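Side-chain contacts in extracellular solute-binding protein, family 1 (Bifidobacterium longum subsp. infantis, PDB 6FTH), which probably binds human milk oligosaccharides outside the cell and hands them to an ABC transporter for import: residues Thr379-Gly382 against Asn383-Thr387; Glu489-Asp492 against Ala493-Lys496; Asp277-Asp280 against Thr281-Ser285. One frame throughout, in Å; residues are numbered along the deposited sequence.

Contact 1: Thr379-Gly382 against Asn383-Thr387; sequences TDDG and NRHYT
Asp381 reaches across a tight turn with one carboxylate oxygen, OD2, and offers it to two donors on the returning strand. Thr387 OG1 gives its hydrogen to Asp381 OD2 at 2.7 Å from the syn side of the carboxylate, and His385 ND1 approaches Asp381 OD2 from the anti side, also at 2.7 Å. The second bond lies in the imidazole plane, although that plane is turned 39° from the carboxylate; the negative charge probably favours a proton on ND1. With CG of Asp381 beside its own backbone N (chi1 -57°), the carboxylate leans over the partner strand, and this double grip limits its rotation. In Asp380 CG lies instead anti to the backbone N, and OD1 accepts from Gly382 N at 3.0 Å, closing an Asx turn. The CE1 corner of Tyr386 rests 3.7 Å from Asp380 OD1, while the phenol hydroxyl is bonded to Glu363, which also forms a salt bridge with Arg384. Backbone groups are paired too: Thr379 N bonds Thr387 O at 2.8 Å, Thr387 N returns to Thr379 O, and Asp381 N meets His385 O. A water links Thr379 OG1 with Thr387 O. At the bend, His385 N reaches Gly382 O at 3.1 Å from well above the carbonyl plane, completing a type I' turn, the hallmark of a beta hairpin with a two-residue loop, here Asn383 and Arg384.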
ATOM      1  N   THR A 379      20.952  12.948  11.873  1.00 17.64           N
ATOM      2  CA  THR A 379      22.396  13.076  11.997  1.00 18.83           C
ATOM      3  C   THR A 379      23.066  12.007  11.145  1.00 18.05           C
ATOM      4  O   THR A 379      22.688  10.831  11.205  1.00 16.96           O
ATOM      5  CB  THR A 379      22.797  12.907  13.464  1.00 20.05           C
ATOM      6  OG1 THR A 379      22.259  14.002  14.226  1.00 24.60           O
ATOM      7  CG2 THR A 379      24.308  12.918  13.615  1.00 24.97           C
ATOM      8  N   ASP A 380      24.040  12.422  10.339  1.00 18.92           N
ATOM      9  CA  ASP A 380      24.900  11.499   9.606  1.00 19.91           C
ATOM     10  C   ASP A 380      26.011  11.051  10.547  1.00 21.61           C
ATOM     11  O   ASP A 380      26.910  11.832  10.870  1.00 23.72           O
ATOM     12  CB  ASP A 380      25.466  12.203   8.375  1.00 22.06           C
ATOM     13  CG  ASP A 380      26.371  11.301   7.542  1.00 22.33           C
ATOM     14  OD1 ASP A 380      26.640  10.157   7.948  1.00 25.21           O
ATOM     15  OD2 ASP A 380      26.802  11.739   6.466  1.00 31.60           O
ATOM     16  N   ASP A 381      25.934   9.815  11.019  1.00 18.22           N
ATOM     17  CA  ASP A 381      26.868   9.294  12.008  1.00 22.35           C
ATOM     18  C   ASP A 381      28.124   8.709  11.385  1.00 27.10           C
ATOM     19  O   ASP A 381      29.045   8.318  12.117  1.00 24.68           O
ATOM     20  CB  ASP A 381      26.190   8.199  12.833  1.00 22.03           C
ATOM     21  CG  ASP A 381      24.917   8.687  13.530  1.00 22.12           C
ATOM     22  OD1 ASP A 381      24.964   9.753  14.186  1.00 22.12           O
ATOM     23  OD2 ASP A 381      23.873   7.988  13.438  1.00 17.51           O
ATOM     24  N   GLY A 382      28.185   8.652  10.065  1.00 21.86           N
ATOM     25  CA  GLY A 382      29.213   7.905   9.377  1.00 25.18           C
ATOM     26  C   GLY A 382      28.862   6.432   9.280  1.00 21.72           C
ATOM     27  O   GLY A 382      27.944   5.915   9.932  1.00 22.78           O
ATOM     28  N   ASN A 383      29.614   5.742   8.423  1.00 24.60           N
ATOM     29  CA  ASN A 383      29.469   4.298   8.216  1.00 24.99           C
ATOM     30  C   ASN A 383      28.044   3.895   7.823  1.00 18.35           C
ATOM     31  O   ASN A 383      27.564   2.805   8.147  1.00 20.09           O
ATOM     32  CB  ASN A 383      30.012   3.508   9.401  1.00 27.80           C
ATOM     33  CG  ASN A 383      31.548   3.474   9.397  1.00 36.14           C
ATOM     34  OD1 ASN A 383      32.200   4.241   8.679  1.00 44.19           O
ATOM     35  ND2 ASN A 383      32.117   2.595  10.185  1.00 33.65           N
ATOM     36  N   ARG A 384      27.407   4.765   7.041  1.00 20.66           N
ATOM     37  CA  ARG A 384      26.064   4.522   6.495  1.00 17.39           C
ATOM     38  C   ARG A 384      25.010   4.388   7.589  1.00 17.42           C
ATOM     39  O   ARG A 384      23.960   3.782   7.372  1.00 16.21           O
ATOM     40  CB  ARG A 384      26.027   3.307   5.553  1.00 19.82           C
ATOM     41  CG  ARG A 384      27.160   3.308   4.541  1.00 21.57           C
ATOM     42  CD  ARG A 384      26.983   2.253   3.464  1.00 20.84           C
ATOM     43  NE  ARG A 384      26.033   2.704   2.451  1.00 19.58           N
ATOM     44  CZ  ARG A 384      25.530   1.926   1.508  1.00 18.41           C
ATOM     45  NH1 ARG A 384      25.876   0.646   1.449  1.00 20.68           N
ATOM     46  NH2 ARG A 384      24.675   2.420   0.622  1.00 18.95           N
ATOM     47  N   HIS A 385      25.266   4.979   8.752  1.00 15.90           N
ATOM     48  CA  HIS A 385      24.333   4.986   9.874  1.00 15.13           C
ATOM     49  C   HIS A 385      23.804   6.401  10.080  1.00 16.19           C
ATOM     50  O   HIS A 385      24.556   7.386   9.989  1.00 16.82           O
ATOM     51  CB  HIS A 385      25.008   4.494  11.163  1.00 16.66           C
ATOM     52  CG  HIS A 385      24.049   4.287  12.295  1.00 15.33           C
ATOM     53  ND1 HIS A 385      23.542   5.333  13.037  1.00 16.14           N
ATOM     54  CD2 HIS A 385      23.470   3.167  12.782  1.00 15.66           C
ATOM     55  CE1 HIS A 385      22.701   4.860  13.940  1.00 15.66           C
ATOM     56  NE2 HIS A 385      22.637   3.547  13.808  1.00 16.20           N
ATOM     57  N   TYR A 386      22.499   6.497  10.330  1.00 15.24           N
ATOM     58  CA  TYR A 386      21.817   7.773  10.502  1.00 14.30           C
ATOM     59  C   TYR A 386      20.929   7.672  11.726  1.00 16.42           C
ATOM     60  O   TYR A 386      20.340   6.621  11.978  1.00 15.27           O
ATOM     61  CB  TYR A 386      20.981   8.118   9.266  1.00 11.75           C
ATOM     62  CG  TYR A 386      21.837   8.210   8.039  1.00 12.44           C
ATOM     63  CD1 TYR A 386      22.475   9.395   7.694  1.00 14.24           C
ATOM     64  CD2 TYR A 386      22.080   7.082   7.270  1.00 13.90           C
ATOM     65  CE1 TYR A 386      23.289   9.467   6.599  1.00 14.97           C
ATOM     66  CE2 TYR A 386      22.891   7.141   6.148  1.00 14.84           C
ATOM     67  CZ  TYR A 386      23.505   8.344   5.820  1.00 15.01           C
ATOM     68  OH  TYR A 386      24.332   8.456   4.728  1.00 18.24           O
ATOM     69  N   THR A 387      20.816   8.770  12.474  1.00 14.16           N
ATOM     70  CA  THR A 387      19.975   8.829  13.666  1.00 14.12           C
ATOM     71  C   THR A 387      18.970   9.966  13.552  1.00 13.89           C
ATOM     72  O   THR A 387      19.340  11.117  13.304  1.00 15.51           O
ATOM     73  CB  THR A 387      20.814   9.012  14.931  1.00 15.91           C
ATOM     74  OG1 THR A 387      21.737   7.919  15.041  1.00 13.95           O
ATOM     75  CG2 THR A 387      19.919   9.063  16.157  1.00 17.12           C
TER
HETATM   76  O   HOH W   1      19.530  13.530  14.902  1.00 23.39           O

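Contact 2: Glu489-Asp492 against Ala493-Lys496; sequences EEWD and AYCK
Trp491 and Cys495, one helical turn apart, form the close-packed part of this contact. The thiol sulfur sits over the face of the indole, 3.8 Å from the centroid of the five-membered ring and 22° off its normal, a Cys sulfur-aromatic contact. Tyr494 lies against the same face farther out: its CE2 comes within 3.6 Å of Trp491 CZ3, the two planes being inclined by 36°. Both aromatic residues are buried, on the inner side of helix 487-500, and CG anti to the backbone N in each lets the two rings meet. This is an amphipathic helix laid on the long helix 457-484, where Trp481 meets the Tyr494 ring edge-to-face; the phenol hydroxyl continues to Leu246 O, and Lys252 makes a cation-pi contact with the indole. The exposed side is held by charge and water instead. Lys496 bends at its last torsion (chi4 69°) to bring NZ to Asp492 OD1 at 2.8 Å, on the syn side of the carboxylate, with a weak second bond from NZ to Asp492 OD2 at 3.0 Å. Nearby, a water takes the hydrogen of Ala493 N and donates to Glu489 O, bridging two backbone groups whose separation is too wide for a direct bond.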
ATOM      1  N   GLU A 489     -29.057 -17.763  -2.121  1.00 23.15           N
ATOM      2  CA  GLU A 489     -30.042 -17.774  -3.196  1.00 28.28           C
ATOM      3  C   GLU A 489     -29.749 -16.759  -4.300  1.00 26.25           C
ATOM      4  O   GLU A 489     -30.345 -16.848  -5.375  1.00 24.68           O
ATOM      5  CB  GLU A 489     -31.446 -17.544  -2.620  1.00 28.18           C
ATOM      6  CG  GLU A 489     -31.625 -16.211  -1.917  1.00 32.27           C
ATOM      7  CD  GLU A 489     -31.477 -16.290  -0.392  1.00 37.48           C
ATOM      8  OE1 GLU A 489     -30.697 -17.131   0.119  1.00 34.78           O
ATOM      9  OE2 GLU A 489     -32.154 -15.492   0.294  1.00 36.79           O
ATOM     10  N   GLU A 490     -28.861 -15.790  -4.067  1.00 20.61           N
ATOM     11  CA  GLU A 490     -28.517 -14.790  -5.072  1.00 17.76           C
ATOM     12  C   GLU A 490     -27.153 -15.023  -5.718  1.00 18.68           C
ATOM     13  O   GLU A 490     -26.793 -14.303  -6.655  1.00 18.65           O
ATOM     14  CB  GLU A 490     -28.560 -13.383  -4.451  1.00 19.10           C
ATOM     15  CG  GLU A 490     -29.944 -13.047  -3.921  1.00 22.64           C
ATOM     16  CD  GLU A 490     -30.058 -11.675  -3.326  1.00 27.28           C
ATOM     17  OE1 GLU A 490     -29.051 -10.942  -3.216  1.00 23.45           O
ATOM     18  OE2 GLU A 490     -31.191 -11.309  -2.959  1.00 35.15           O
ATOM     19  N   TRP A 491     -26.400 -16.004  -5.243  1.00 19.03           N
ATOM     20  CA  TRP A 491     -25.009 -16.165  -5.669  1.00 17.42           C
ATOM     21  C   TRP A 491     -24.893 -16.521  -7.151  1.00 18.21           C
ATOM     22  O   TRP A 491     -24.080 -15.939  -7.874  1.00 17.73           O
ATOM     23  CB  TRP A 491     -24.363 -17.242  -4.809  1.00 16.59           C
ATOM     24  CG  TRP A 491     -22.938 -17.541  -5.120  1.00 18.48           C
ATOM     25  CD1 TRP A 491     -22.473 -18.646  -5.731  1.00 19.02           C
ATOM     26  CD2 TRP A 491     -21.784 -16.736  -4.807  1.00 16.02           C
ATOM     27  NE1 TRP A 491     -21.112 -18.590  -5.843  1.00 19.29           N
ATOM     28  CE2 TRP A 491     -20.663 -17.424  -5.277  1.00 17.28           C
ATOM     29  CE3 TRP A 491     -21.603 -15.504  -4.173  1.00 17.21           C
ATOM     30  CZ2 TRP A 491     -19.360 -16.929  -5.125  1.00 17.55           C
ATOM     31  CZ3 TRP A 491     -20.327 -15.012  -4.034  1.00 18.22           C
ATOM     32  CH2 TRP A 491     -19.221 -15.718  -4.518  1.00 16.96           C
ATOM     33  N   ASP A 492     -25.684 -17.486  -7.624  1.00 19.27           N
ATOM     34  CA  ASP A 492     -25.573 -17.889  -9.025  1.00 22.07           C
ATOM     35  C   ASP A 492     -25.865 -16.721  -9.967  1.00 19.11           C
ATOM     36  O   ASP A 492     -25.132 -16.492 -10.937  1.00 18.00           O
ATOM     37  CB  ASP A 492     -26.509 -19.068  -9.290  1.00 21.32           C
ATOM     38  CG  ASP A 492     -26.484 -19.519 -10.746  1.00 35.49           C
ATOM     39  OD1 ASP A 492     -25.466 -20.104 -11.173  1.00 37.60           O
ATOM     40  OD2 ASP A 492     -27.482 -19.292 -11.465  1.00 38.74           O
ATOM     41  N   ALA A 493     -26.912 -15.947  -9.690  1.00 19.13           N
ATOM     42  CA  ALA A 493     -27.213 -14.826 -10.570  1.00 17.61           C
ATOM     43  C   ALA A 493     -26.095 -13.792 -10.533  1.00 20.39           C
ATOM     44  O   ALA A 493     -25.754 -13.195 -11.557  1.00 16.91           O
ATOM     45  CB  ALA A 493     -28.543 -14.193 -10.165  1.00 23.48           C
ATOM     46  N   TYR A 494     -25.518 -13.553  -9.354  1.00 15.74           N
ATOM     47  CA  TYR A 494     -24.426 -12.595  -9.261  1.00 16.19           C
ATOM     48  C   TYR A 494     -23.232 -13.038 -10.104  1.00 12.75           C
ATOM     49  O   TYR A 494     -22.640 -12.219 -10.818  1.00 14.00           O
ATOM     50  CB  TYR A 494     -24.055 -12.418  -7.784  1.00 15.28           C
ATOM     51  CG  TYR A 494     -22.631 -12.039  -7.437  1.00 14.39           C
ATOM     52  CD1 TYR A 494     -22.259 -10.727  -7.352  1.00 14.99           C
ATOM     53  CD2 TYR A 494     -21.697 -13.009  -7.099  1.00 14.81           C
ATOM     54  CE1 TYR A 494     -20.980 -10.371  -7.000  1.00 15.34           C
ATOM     55  CE2 TYR A 494     -20.408 -12.670  -6.740  1.00 14.73           C
ATOM     56  CZ  TYR A 494     -20.061 -11.354  -6.689  1.00 13.07           C
ATOM     57  OH  TYR A 494     -18.797 -10.967  -6.330  1.00 14.88           O
ATOM     58  N   CYS A 495     -22.879 -14.326 -10.033  1.00 14.79           N
ATOM     59  CA  CYS A 495     -21.738 -14.836 -10.789  1.00 14.45           C
ATOM     60  C   CYS A 495     -21.982 -14.675 -12.285  1.00 14.24           C
ATOM     61  O   CYS A 495     -21.103 -14.224 -13.023  1.00 16.23           O
ATOM     62  CB  CYS A 495     -21.484 -16.301 -10.434  1.00 16.16           C
ATOM     63  SG  CYS A 495     -20.786 -16.549  -8.772  1.00 16.74           S
ATOM     64  N   LYS A 496     -23.189 -14.986 -12.735  1.00 15.03           N
ATOM     65  CA  LYS A 496     -23.493 -14.797 -14.148  1.00 16.60           C
ATOM     66  C   LYS A 496     -23.457 -13.323 -14.521  1.00 14.91           C
ATOM     67  O   LYS A 496     -23.019 -12.958 -15.614  1.00 15.81           O
ATOM     68  CB  LYS A 496     -24.859 -15.399 -14.449  1.00 18.94           C
ATOM     69  CG  LYS A 496     -24.904 -16.896 -14.312  1.00 20.44           C
ATOM     70  CD  LYS A 496     -26.352 -17.365 -14.407  1.00 23.14           C
ATOM     71  CE  LYS A 496     -26.464 -18.777 -14.926  1.00 29.21           C
ATOM     72  NZ  LYS A 496     -25.961 -19.765 -13.957  1.00 36.69           N
TER
HETATM   73  O   HOH W   2     -29.197 -16.695  -7.994  1.00 22.38           O

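Contact 3: Asp277-Asp280 against Thr281-Ser285; sequences DACD and TDQLS
Thr281 places two donors on a single backbone oxygen, that of Asp277 one turn earlier. Its amide makes the regular helical bond, Thr281 N to Asp277 O at 2.8 Å, and its hydroxyl adds a second, Thr281 OG1 to Asp277 O at 3.0 Å, coming from 41° above the carbonyl plane. The hydroxyl can fold back because OG1 lies beside the backbone N, anti to the carbonyl carbon (chi1 -64°). Another side chain curls over the same helix: Gln283, bent at chi2 (70°), lays its amide beside Cys279, with NE2 3.8 Å from Cys279 SG. Gln283 NE2 donates to a water at 2.8 Å, and the water in turn donates to Asp280 OD1 at 3.0 Å, so the solvent molecule joins two side chains three residues apart. Along the axis, Leu284 N bonds Asp280 O at 3.1 Å, while Gln283 N to Cys279 O is weak. Farther out, the other end of the Gln283 amide is fixed by Thr292 and by Asn200, which also bonds the carboxylate of Asp282; Lys274 adds a salt bridge to that carboxylate. Ser285 then turns to positive phi with its amide still bonded to Thr281 O, the C-terminal end of a short alpha helix tied through Gln283 to Thr292 at the start of strand 292-297.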
ATOM      1  N   ASP A 277     -12.543   7.304   8.687  1.00 26.42           N
ATOM      2  CA  ASP A 277     -12.100   8.085   9.844  1.00 27.28           C
ATOM      3  C   ASP A 277     -12.890   7.712  11.096  1.00 22.66           C
ATOM      4  O   ASP A 277     -12.324   7.550  12.183  1.00 24.15           O
ATOM      5  CB  ASP A 277     -12.234   9.583   9.542  1.00 33.82           C
ATOM      6  CG  ASP A 277     -11.219  10.084   8.508  1.00 38.47           C
ATOM      7  OD1 ASP A 277     -10.222   9.385   8.247  1.00 40.35           O
ATOM      8  OD2 ASP A 277     -11.415  11.193   7.959  1.00 40.23           O
ATOM      9  N   ALA A 278     -14.211   7.583  10.970  1.00 23.20           N
ATOM     10  CA  ALA A 278     -15.021   7.213  12.124  1.00 24.66           C
ATOM     11  C   ALA A 278     -14.625   5.844  12.636  1.00 24.11           C
ATOM     12  O   ALA A 278     -14.585   5.612  13.847  1.00 22.74           O
ATOM     13  CB  ALA A 278     -16.503   7.221  11.752  1.00 28.71           C
ATOM     14  N   CYS A 279     -14.321   4.920  11.723  1.00 23.59           N
ATOM     15  CA  CYS A 279     -13.895   3.592  12.134  1.00 22.19           C
ATOM     16  C   CYS A 279     -12.577   3.667  12.892  1.00 22.52           C
ATOM     17  O   CYS A 279     -12.424   3.042  13.950  1.00 21.74           O
ATOM     18  CB  CYS A 279     -13.798   2.699  10.891  1.00 23.57           C
ATOM     19  SG  CYS A 279     -13.427   0.944  11.205  1.00 21.30           S
ATOM     20  N   ASP A 280     -11.633   4.476  12.399  1.00 21.72           N
ATOM     21  CA  ASP A 280     -10.382   4.691  13.117  1.00 22.02           C
ATOM     22  C   ASP A 280     -10.629   5.298  14.492  1.00 22.88           C
ATOM     23  O   ASP A 280      -9.955   4.943  15.466  1.00 22.53           O
ATOM     24  CB  ASP A 280      -9.478   5.626  12.322  1.00 24.82           C
ATOM     25  CG  ASP A 280      -8.820   4.946  11.141  1.00 31.02           C
ATOM     26  OD1 ASP A 280      -8.845   3.696  11.073  1.00 29.17           O
ATOM     27  OD2 ASP A 280      -8.278   5.681  10.288  1.00 28.82           O
ATOM     28  N   THR A 281     -11.575   6.234  14.582  1.00 23.85           N
ATOM     29  CA  THR A 281     -11.848   6.889  15.857  1.00 25.60           C
ATOM     30  C   THR A 281     -12.359   5.892  16.886  1.00 21.43           C
ATOM     31  O   THR A 281     -12.041   6.013  18.074  1.00 22.28           O
ATOM     32  CB  THR A 281     -12.824   8.046  15.631  1.00 26.01           C
ATOM     33  OG1 THR A 281     -12.191   9.019  14.795  1.00 27.79           O
ATOM     34  CG2 THR A 281     -13.232   8.709  16.952  1.00 28.13           C
ATOM     35  N   ASP A 282     -13.127   4.892  16.452  1.00 21.52           N
ATOM     36  CA  ASP A 282     -13.548   3.833  17.364  1.00 21.61           C
ATOM     37  C   ASP A 282     -12.341   3.189  18.031  1.00 24.14           C
ATOM     38  O   ASP A 282     -12.301   3.020  19.254  1.00 22.94           O
ATOM     39  CB  ASP A 282     -14.317   2.750  16.604  1.00 22.61           C
ATOM     40  CG  ASP A 282     -15.707   3.181  16.150  1.00 25.94           C
ATOM     41  OD1 ASP A 282     -16.331   4.072  16.774  1.00 28.99           O
ATOM     42  OD2 ASP A 282     -16.202   2.582  15.168  1.00 20.71           O
ATOM     43  N   GLN A 283     -11.350   2.784  17.234  1.00 21.01           N
ATOM     44  CA  GLN A 283     -10.223   2.053  17.798  1.00 19.28           C
ATOM     45  C   GLN A 283      -9.374   2.934  18.722  1.00 19.42           C
ATOM     46  O   GLN A 283      -8.829   2.450  19.719  1.00 20.20           O
ATOM     47  CB  GLN A 283      -9.365   1.479  16.672  1.00 19.34           C
ATOM     48  CG  GLN A 283      -9.844   0.128  16.103  1.00 19.39           C
ATOM     49  CD  GLN A 283     -11.113   0.230  15.307  1.00 20.44           C
ATOM     50  OE1 GLN A 283     -12.213   0.108  15.855  1.00 19.63           O
ATOM     51  NE2 GLN A 283     -10.981   0.466  14.008  1.00 19.81           N
ATOM     52  N   LEU A 284      -9.209   4.211  18.384  1.00 20.79           N
ATOM     53  CA  LEU A 284      -8.376   5.085  19.208  1.00 22.11           C
ATOM     54  C   LEU A 284      -9.071   5.457  20.513  1.00 26.67           C
ATOM     55  O   LEU A 284      -8.398   5.711  21.525  1.00 22.17           O
ATOM     56  CB  LEU A 284      -8.034   6.353  18.434  1.00 24.24           C
ATOM     57  CG  LEU A 284      -7.086   6.143  17.256  1.00 17.79           C
ATOM     58  CD1 LEU A 284      -7.121   7.345  16.327  1.00 26.95           C
ATOM     59  CD2 LEU A 284      -5.669   5.878  17.718  1.00 19.39           C
ATOM     60  N   SER A 285     -10.401   5.501  20.504  1.00 23.21           N
ATOM     61  CA  SER A 285     -11.165   5.790  21.708  1.00 27.11           C
ATOM     62  C   SER A 285     -10.683   7.103  22.317  1.00 24.36           C
ATOM     63  O   SER A 285     -10.395   8.058  21.587  1.00 27.76           O
ATOM     64  CB  SER A 285     -11.027   4.613  22.673  1.00 26.71           C
ATOM     65  OG  SER A 285     -11.866   4.760  23.803  1.00 25.68           O
TER
HETATM   66  O   HOH W   3      -8.510   1.472  13.113  1.00 23.28           O

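Overall arrangement
Contact 1 is a surface hairpin, and contacts 2 and 3 are partly buried turns of two separate helices; no two of them share a secondary-structure element or touch. Contacts 1 and 2 lie on opposite sides of the chain's centre, their own centres 59 Å apart, while the centre of contact 3 is the nearest of the three to the chain's centre, about 20 Å from it. Chemistry follows place. The hairpin relies on an aspartate shared by a histidine and a threonine, helix 487-500 divides aromatic and sulfur packing from an exposed salt bridge, and helix 276-284 uses hydroxyl, amide and water. A bridging water recurs in each, joining side chain to backbone, backbone to backbone, and side chain to side chain respectively.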